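Long-range contact in SnoaL-like domain-containing protein (Sphaerobacter thermophilus, PDB 5TGN), which is of unknown function but belongs to the SnoaL-like family of the NTF2 superfamily, whose cone-like fold typically encloses a pocket between a curved sheet and helices: residues M4-I14 / W92-I101. Residues are numbered along the deposited sequence; the frame is centred on the assembly and turned at random.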
loop_
_atom_site.group_PDB
_atom_site.type_symbol
_atom_site.label_atom_id
_atom_site.label_comp_id
_atom_site.label_asym_id
_atom_site.label_seq_id
_atom_site.Cartn_x
_atom_site.Cartn_y
_atom_site.Cartn_z
HETATM N N MSE A 4 16.471 25.152 -7.168
HETATM C CA MSE A 4 15.231 24.765 -7.824
HETATM C C MSE A 4 13.999 25.160 -7.014
HETATM O O MSE A 4 13.971 25.008 -5.790
HETATM C CB MSE A 4 15.225 23.267 -8.076
HETATM C CG MSE A 4 15.999 22.840 -9.290
HETATM SE SE MSE A 4 15.906 20.899 -9.432
HETATM C CE MSE A 4 17.647 20.462 -8.631
ATOM N N ALA A 5 12.983 25.679 -7.703
ATOM C CA ALA A 5 11.717 25.976 -7.056
ATOM C C ALA A 5 10.956 24.676 -6.784
ATOM O O ALA A 5 11.305 23.599 -7.288
ATOM C CB ALA A 5 10.881 26.921 -7.916
ATOM N N ALA A 6 9.899 24.785 -5.978
ATOM C CA ALA A 6 9.159 23.593 -5.579
ATOM C C ALA A 6 8.584 22.866 -6.787
ATOM O O ALA A 6 8.632 21.632 -6.851
ATOM C CB ALA A 6 8.043 23.950 -4.601
ATOM N N ILE A 7 8.021 23.611 -7.750
ATOM C CA ILE A 7 7.463 22.943 -8.925
ATOM C C ILE A 7 8.561 22.246 -9.721
ATOM O O ILE A 7 8.334 21.164 -10.278
ATOM C CB ILE A 7 6.655 23.932 -9.793
ATOM C CG1 ILE A 7 5.927 23.181 -10.909
ATOM C CG2 ILE A 7 7.544 25.054 -10.380
ATOM C CD1 ILE A 7 4.899 22.157 -10.410
ATOM N N ASP A 8 9.768 22.829 -9.765
ATOM C CA ASP A 8 10.904 22.182 -10.422
ATOM C C ASP A 8 11.283 20.882 -9.730
ATOM O O ASP A 8 11.582 19.885 -10.399
ATOM C CB ASP A 8 12.120 23.109 -10.437
ATOM C CG ASP A 8 11.871 24.405 -11.219
ATOM O OD1 ASP A 8 11.045 24.398 -12.165
ATOM O OD2 ASP A 8 12.512 25.423 -10.878
ATOM N N LEU A 9 11.339 20.891 -8.386
ATOM C CA LEU A 9 11.650 19.671 -7.648
ATOM C C LEU A 9 10.610 18.594 -7.935
ATOM O O LEU A 9 10.953 17.425 -8.158
ATOM C CB LEU A 9 11.722 19.956 -6.142
ATOM C CG LEU A 9 12.882 20.827 -5.655
ATOM C CD1 LEU A 9 12.696 21.247 -4.198
ATOM C CD2 LEU A 9 14.208 20.106 -5.839
ATOM N N ALA A 10 9.329 18.973 -7.932
ATOM C CA ALA A 10 8.270 17.994 -8.152
ATOM C C ALA A 10 8.382 17.375 -9.543
ATOM O O ALA A 10 8.318 16.150 -9.693
ATOM C CB ALA A 10 6.900 18.655 -7.954
ATOM N N ARG A 11 8.539 18.208 -10.581
ATOM C CA ARG A 11 8.660 17.673 -11.935
ATOM C C ARG A 11 9.901 16.793 -12.074
ATOM O O ARG A 11 9.880 15.775 -12.782
ATOM C CB ARG A 11 8.722 18.810 -12.965
ATOM C CG ARG A 11 7.432 19.631 -13.161
ATOM C CD ARG A 11 7.778 20.944 -13.916
ATOM N NE ARG A 11 6.614 21.807 -14.098
ATOM C CZ ARG A 11 6.670 23.112 -14.327
ATOM N NH1 ARG A 11 7.840 23.726 -14.396
ATOM N NH2 ARG A 11 5.548 23.805 -14.468
ATOM N N GLU A 12 11.016 17.208 -11.465
ATOM C CA GLU A 12 12.229 16.404 -11.550
ATOM C C GLU A 12 12.059 15.076 -10.819
ATOM O O GLU A 12 12.614 14.057 -11.244
ATOM C CB GLU A 12 13.428 17.169 -10.983
ATOM C CG GLU A 12 14.746 16.436 -11.189
ATOM C CD GLU A 12 15.101 16.282 -12.667
ATOM O OE1 GLU A 12 14.546 17.034 -13.506
ATOM O OE2 GLU A 12 15.921 15.396 -12.994
ATOM N N TYR A 13 11.332 15.078 -9.702
ATOM C CA TYR A 13 11.059 13.827 -9.001
ATOM C C TYR A 13 10.366 12.847 -9.933
ATOM O O TYR A 13 10.808 11.711 -10.100
ATOM C CB TYR A 13 10.211 14.085 -7.743
ATOM C CG TYR A 13 9.787 12.766 -7.099
ATOM C CD1 TYR A 13 10.598 12.137 -6.153
ATOM C CD2 TYR A 13 8.617 12.113 -7.498
ATOM C CE1 TYR A 13 10.231 10.910 -5.588
ATOM C CE2 TYR A 13 8.237 10.891 -6.929
ATOM C CZ TYR A 13 9.057 10.301 -5.988
ATOM O OH TYR A 13 8.702 9.081 -5.452
ATOM N N ILE A 14 9.318 13.302 -10.620
ATOM C CA ILE A 14 8.638 12.434 -11.579
ATOM C C ILE A 14 9.603 11.966 -12.665
ATOM O O ILE A 14 9.571 10.808 -13.091
ATOM C CB ILE A 14 7.421 13.161 -12.193
ATOM C CG1 ILE A 14 6.423 13.568 -11.114
ATOM C CG2 ILE A 14 6.726 12.263 -13.260
ATOM C CD1 ILE A 14 5.767 12.340 -10.384
ATOM N N TRP A 92 0.590 13.119 -5.813
ATOM C CA TRP A 92 1.865 13.360 -5.132
ATOM C C TRP A 92 1.787 14.722 -4.452
ATOM O O TRP A 92 1.564 15.736 -5.121
ATOM C CB TRP A 92 3.038 13.343 -6.122
ATOM C CG TRP A 92 3.348 12.003 -6.750
ATOM C CD1 TRP A 92 4.251 11.060 -6.302
ATOM C CD2 TRP A 92 2.799 11.481 -7.971
ATOM N NE1 TRP A 92 4.270 9.979 -7.160
ATOM C CE2 TRP A 92 3.386 10.213 -8.188
ATOM C CE3 TRP A 92 1.867 11.965 -8.899
ATOM C CZ2 TRP A 92 3.069 9.419 -9.306
ATOM C CZ3 TRP A 92 1.550 11.179 -9.999
ATOM C CH2 TRP A 92 2.146 9.911 -10.187
ATOM N N ILE A 93 1.967 14.762 -3.138
ATOM C CA ILE A 93 1.933 16.032 -2.398
ATOM C C ILE A 93 3.344 16.298 -1.906
ATOM O O ILE A 93 3.842 15.553 -1.063
ATOM C CB ILE A 93 0.951 15.997 -1.217
ATOM C CG1 ILE A 93 -0.461 15.603 -1.697
ATOM C CG2 ILE A 93 0.943 17.364 -0.459
ATOM C CD1 ILE A 93 -1.450 15.355 -0.526
ATOM N N PHE A 94 3.990 17.358 -2.415
ATOM C CA PHE A 94 5.368 17.706 -2.062
ATOM C C PHE A 94 5.357 18.892 -1.099
ATOM O O PHE A 94 4.809 19.952 -1.434
ATOM C CB PHE A 94 6.184 18.108 -3.293
ATOM C CG PHE A 94 6.347 17.047 -4.317
ATOM C CD1 PHE A 94 7.515 16.278 -4.360
ATOM C CD2 PHE A 94 5.375 16.843 -5.291
ATOM C CE1 PHE A 94 7.691 15.293 -5.349
ATOM C CE2 PHE A 94 5.528 15.842 -6.263
ATOM C CZ PHE A 94 6.668 15.071 -6.297
ATOM N N ASP A 95 5.965 18.726 0.081
ATOM C CA ASP A 95 6.283 19.851 0.970
ATOM C C ASP A 95 7.761 20.191 0.807
ATOM O O ASP A 95 8.622 19.320 0.988
ATOM C CB ASP A 95 5.971 19.518 2.439
ATOM C CG ASP A 95 4.506 19.128 2.653
ATOM O OD1 ASP A 95 3.621 19.959 2.342
ATOM O OD2 ASP A 95 4.229 17.985 3.104
ATOM N N VAL A 96 8.054 21.454 0.487
ATOM C CA VAL A 96 9.389 21.890 0.088
ATOM C C VAL A 96 9.858 22.973 1.046
ATOM O O VAL A 96 9.075 23.842 1.449
ATOM C CB VAL A 96 9.394 22.401 -1.371
ATOM C CG1 VAL A 96 10.723 23.110 -1.731
ATOM C CG2 VAL A 96 9.041 21.256 -2.322
ATOM N N ASP A 97 11.134 22.912 1.421
ATOM C CA ASP A 97 11.749 23.981 2.187
ATOM C C ASP A 97 13.229 24.045 1.835
ATOM O O ASP A 97 13.878 23.012 1.667
ATOM C CB ASP A 97 11.555 23.777 3.698
ATOM C CG ASP A 97 11.722 25.078 4.490
ATOM O OD1 ASP A 97 11.679 26.166 3.878
ATOM O OD2 ASP A 97 11.887 25.021 5.728
ATOM N N GLY A 98 13.752 25.260 1.717
ATOM C CA GLY A 98 15.174 25.416 1.454
ATOM C C GLY A 98 15.634 24.689 0.207
ATOM O O GLY A 98 16.706 24.070 0.212
ATOM N N ASP A 99 14.828 24.742 -0.857
ATOM C CA ASP A 99 15.069 24.139 -2.174
ATOM C C ASP A 99 15.261 22.614 -2.132
ATOM O O ASP A 99 15.807 22.034 -3.071
ATOM C CB ASP A 99 16.224 24.835 -2.933
ATOM C CG ASP A 99 17.591 24.638 -2.303
ATOM O OD1 ASP A 99 18.034 23.479 -2.153
ATOM O OD2 ASP A 99 18.237 25.657 -1.959
ATOM N N ARG A 100 14.755 21.921 -1.116
ATOM C CA ARG A 100 14.658 20.464 -1.161
ATOM C C ARG A 100 13.285 20.025 -0.691
ATOM O O ARG A 100 12.568 20.780 -0.040
ATOM C CB ARG A 100 15.732 19.778 -0.312
ATOM C CG ARG A 100 17.131 19.967 -0.871
ATOM C CD ARG A 100 18.186 19.217 -0.085
ATOM N NE ARG A 100 19.488 19.279 -0.747
ATOM C CZ ARG A 100 20.046 18.258 -1.384
ATOM N NH1 ARG A 100 19.426 17.091 -1.421
ATOM N NH2 ARG A 100 21.237 18.402 -1.959
ATOM N N ILE A 101 12.942 18.780 -1.008
ATOM C CA ILE A 101 11.698 18.165 -0.541
ATOM C C ILE A 101 11.866 17.720 0.904
ATOM O O ILE A 101 12.759 16.925 1.226
ATOM C CB ILE A 101 11.289 16.978 -1.428
ATOM C CG1 ILE A 101 11.196 17.406 -2.900
ATOM C CG2 ILE A 101 9.943 16.442 -0.971
ATOM C CD1 ILE A 101 11.226 16.198 -3.913
#
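Ala10 sets its methyl over one face of the Phe94 ring where the N-terminal helix lies on the curved sheet, a worked example of helix-on-sheet packing in the NTF2-like fold. This CH-pi contact, 3.7 Å from Ala10 CB to the Phe94 ring centroid, is offset toward the rim. Tyr13, one helical turn on, can be followed outward. Its CB lies 3.7 Å from CE1 of Phe94; CG comes in at the edge of that same ring, in its plane; CD2 rests 3.7 Å from Phe94 CZ; and CE2 passes to the indole, 4.0 Å from Trp92 CD1. With CG anti to the backbone N (chi1 173°), the phenol is carried past Phe94 toward Trp92, crossing the indole side chain at about a right angle, and presents its face to the Phe94 edge, an offset edge-to-face pair with planes at 71°. Ile14 covers one face of the indole: its CD1 makes a CH-pi contact over the six-membered ring of Trp92, 3.9 Å from the centroid. Toward the other end of the helix, Ala6 CB packs on Val96 CG2, and Leu9 CD1 lies 3.4 Å from the carbonyl O of Asp99 in the type I' turn from Asp97 to Arg100. Leu28 covers Leu9, Tyr13 and Ile101 together. A leucine in place of Phe94 would probably deprive the Ala10 methyl of its flat seat and the Tyr13 face of its edge partner, leaving the phenol less firmly held on that side. Apolar and aromatic throughout, the contact places helix on sheet by shape and buried carbon; a glycerol near Trp92, probably from the crystallisation liquor, is consistent with the indole bordering the expected pocket.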